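Local coordinates for protein 1-phosphatidylinositol 4,5-bisphosphate phosphodiesterase (Drosophila melanogaster, PDB 6IRB) that is a phosphoinositide phospholipase C of the beta class, represented here by a long, almost wholly helical coiled-coil portion of the chain, at residues 135-140 with 172-177. The protein carries 2 engineered substitutions. Numbering follows the deposited sequence.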
loop_
_atom_site.group_PDB
_atom_site.type_symbol
_atom_site.label_atom_id
_atom_site.label_comp_id
_atom_site.label_asym_id
_atom_site.label_seq_id
_atom_site.Cartn_x
_atom_site.Cartn_y
_atom_site.Cartn_z
ATOM N N ASN A 135 -18.856 21.555 -56.405
ATOM C CA ASN A 135 -18.533 22.715 -57.236
ATOM C C ASN A 135 -18.002 22.279 -58.590
ATOM O O ASN A 135 -18.484 22.732 -59.636
ATOM C CB ASN A 135 -17.508 23.608 -56.536
ATOM C CG ASN A 135 -18.125 24.529 -55.507
ATOM O OD1 ASN A 135 -19.326 24.473 -55.243
ATOM N ND2 ASN A 135 -17.294 25.382 -54.905
ATOM N N ALA A 136 -16.976 21.422 -58.577
ATOM C CA ALA A 136 -16.444 20.861 -59.810
ATOM C C ALA A 136 -17.551 20.267 -60.674
ATOM O O ALA A 136 -17.767 20.705 -61.810
ATOM C CB ALA A 136 -15.390 19.805 -59.478
ATOM N N LYS A 137 -18.281 19.279 -60.143
ATOM C CA LYS A 137 -19.355 18.655 -60.915
ATOM C C LYS A 137 -20.275 19.710 -61.513
ATOM O O LYS A 137 -20.599 19.672 -62.709
ATOM C CB LYS A 137 -20.149 17.673 -60.052
ATOM C CG LYS A 137 -21.240 16.925 -60.823
ATOM C CD LYS A 137 -21.795 15.734 -60.043
ATOM C CE LYS A 137 -23.208 15.347 -60.503
ATOM N NZ LYS A 137 -24.186 16.487 -60.479
ATOM N N GLN A 138 -20.678 20.687 -60.694
ATOM C CA GLN A 138 -21.516 21.765 -61.204
ATOM C C GLN A 138 -20.801 22.497 -62.324
ATOM O O GLN A 138 -21.366 22.720 -63.404
ATOM C CB GLN A 138 -21.890 22.730 -60.078
ATOM C CG GLN A 138 -22.811 22.122 -59.022
ATOM C CD GLN A 138 -23.450 23.160 -58.111
ATOM O OE1 GLN A 138 -22.958 24.281 -57.981
ATOM N NE2 GLN A 138 -24.560 22.794 -57.489
ATOM N N ALA A 139 -19.533 22.820 -62.108
ATOM C CA ALA A 139 -18.784 23.495 -63.152
ATOM C C ALA A 139 -18.720 22.642 -64.413
ATOM O O ALA A 139 -18.957 23.146 -65.519
ATOM C CB ALA A 139 -17.383 23.833 -62.652
ATOM N N LYS A 140 -18.450 21.338 -64.270
ATOM C CA LYS A 140 -18.247 20.513 -65.456
ATOM C C LYS A 140 -19.487 20.469 -66.326
ATOM O O LYS A 140 -19.393 20.561 -67.556
ATOM C CB LYS A 140 -17.849 19.091 -65.085
ATOM C CG LYS A 140 -17.804 18.193 -66.317
ATOM C CD LYS A 140 -16.393 18.069 -66.851
ATOM C CE LYS A 140 -16.382 17.652 -68.310
ATOM N NZ LYS A 140 -14.993 17.563 -68.848
ATOM N N VAL A 172 -28.719 26.978 -63.076
ATOM C CA VAL A 172 -28.445 27.765 -61.875
ATOM C C VAL A 172 -29.454 27.424 -60.783
ATOM O O VAL A 172 -29.085 27.265 -59.611
ATOM C CB VAL A 172 -28.414 29.265 -62.209
ATOM C CG1 VAL A 172 -28.504 30.106 -60.947
ATOM C CG2 VAL A 172 -27.129 29.582 -62.963
ATOM N N LYS A 173 -30.741 27.312 -61.146
ATOM C CA LYS A 173 -31.737 26.793 -60.206
ATOM C C LYS A 173 -31.275 25.470 -59.620
ATOM O O LYS A 173 -31.234 25.294 -58.397
ATOM C CB LYS A 173 -33.091 26.593 -60.895
ATOM C CG LYS A 173 -34.114 27.718 -60.751
ATOM C CD LYS A 173 -35.479 27.253 -61.284
ATOM C CE LYS A 173 -36.423 28.403 -61.615
ATOM N NZ LYS A 173 -37.251 28.764 -60.433
ATOM N N ARG A 174 -30.892 24.535 -60.490
ATOM C CA ARG A 174 -30.464 23.215 -60.044
ATOM C C ARG A 174 -29.220 23.341 -59.169
ATOM O O ARG A 174 -29.108 22.671 -58.133
ATOM C CB ARG A 174 -30.264 22.306 -61.262
ATOM C CG ARG A 174 -29.568 20.976 -61.043
ATOM C CD ARG A 174 -28.909 20.500 -62.346
ATOM N NE ARG A 174 -28.048 19.326 -62.172
ATOM C CZ ARG A 174 -28.434 18.069 -62.396
ATOM N NH1 ARG A 174 -29.669 17.815 -62.805
ATOM N NH2 ARG A 174 -27.581 17.066 -62.215
ATOM N N PHE A 175 -28.264 24.184 -59.585
ATOM C CA PHE A 175 -27.050 24.394 -58.801
ATOM C C PHE A 175 -27.373 24.893 -57.409
ATOM O O PHE A 175 -26.735 24.493 -56.432
ATOM C CB PHE A 175 -26.153 25.427 -59.477
ATOM C CG PHE A 175 -25.571 24.982 -60.783
ATOM C CD1 PHE A 175 -25.723 23.680 -61.228
ATOM C CD2 PHE A 175 -24.860 25.873 -61.571
ATOM C CE1 PHE A 175 -25.172 23.279 -62.431
ATOM C CE2 PHE A 175 -24.307 25.472 -62.779
ATOM C CZ PHE A 175 -24.464 24.175 -63.207
HETATM N N MSE A 176 -28.356 25.765 -57.300
HETATM C CA MSE A 176 -28.753 26.295 -56.012
HETATM C C MSE A 176 -29.490 25.276 -55.161
HETATM O O MSE A 176 -29.263 25.210 -53.955
HETATM C CB MSE A 176 -29.561 27.562 -56.213
HETATM C CG MSE A 176 -28.633 28.736 -56.449
HETATM SE SE MSE A 176 -29.387 30.166 -57.514
HETATM C CE MSE A 176 -29.461 31.571 -56.160
ATOM N N GLU A 177 -30.401 24.510 -55.762
ATOM C CA GLU A 177 -31.081 23.471 -54.994
ATOM C C GLU A 177 -30.079 22.429 -54.502
ATOM O O GLU A 177 -30.115 22.014 -53.337
ATOM C CB GLU A 177 -32.187 22.826 -55.826
ATOM C CG GLU A 177 -33.200 23.811 -56.420
ATOM C CD GLU A 177 -33.548 24.983 -55.500
ATOM O OE1 GLU A 177 -34.602 24.932 -54.825
ATOM O OE2 GLU A 177 -32.784 25.975 -55.478
#
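The carboxamide nitrogen of Q138 serves two acceptors on the facing helix: NE2 donates to the backbone O of F175 at 3.0 Å, and it is also hydrogen-bonded to the carboxylate of E178. The first bond is moderately bent, 149° at the hydrogen. It reaches the carbonyl oxygen in the carbonyl plane, on a lone pair, from well to the side, with a C=O...N angle of 106°. Such an approach suits an oxygen within a helix, whose outward direction is normally used by the helix's own i+4 bond. Glutamine fits here because it is long enough to cross between two helices and ends in an uncharged donor. With CG anti to the carbonyl carbon and the chain extended beyond it, the amide is carried past F175 to the far backbone. Two acceptors on NE2 should limit rotation of this buried amide.

The two segments belong to helices 18-150 and 157-210, which fold back on each other as an antiparallel coiled coil, and the contact lies near its hairpin end. The flat phenyl face of F175 lets aliphatic Q138 CB lie on it, 4.1 Å from the centroid, in a CH-pi contact; amide and ring planes are 25° apart. Beyond the rim on the same side, F175 CZ comes within 3.4 Å of Q138 O. F175 also packs on M141, as does R174.

At the exposed margin, long, flexible K137 and R174 can meet water and E178. They cross at about a right angle, NZ standing 3.9 Å from NH2 at the guanidinium edge. E178 probably tempers these like charges through long, weak ion pairs to both.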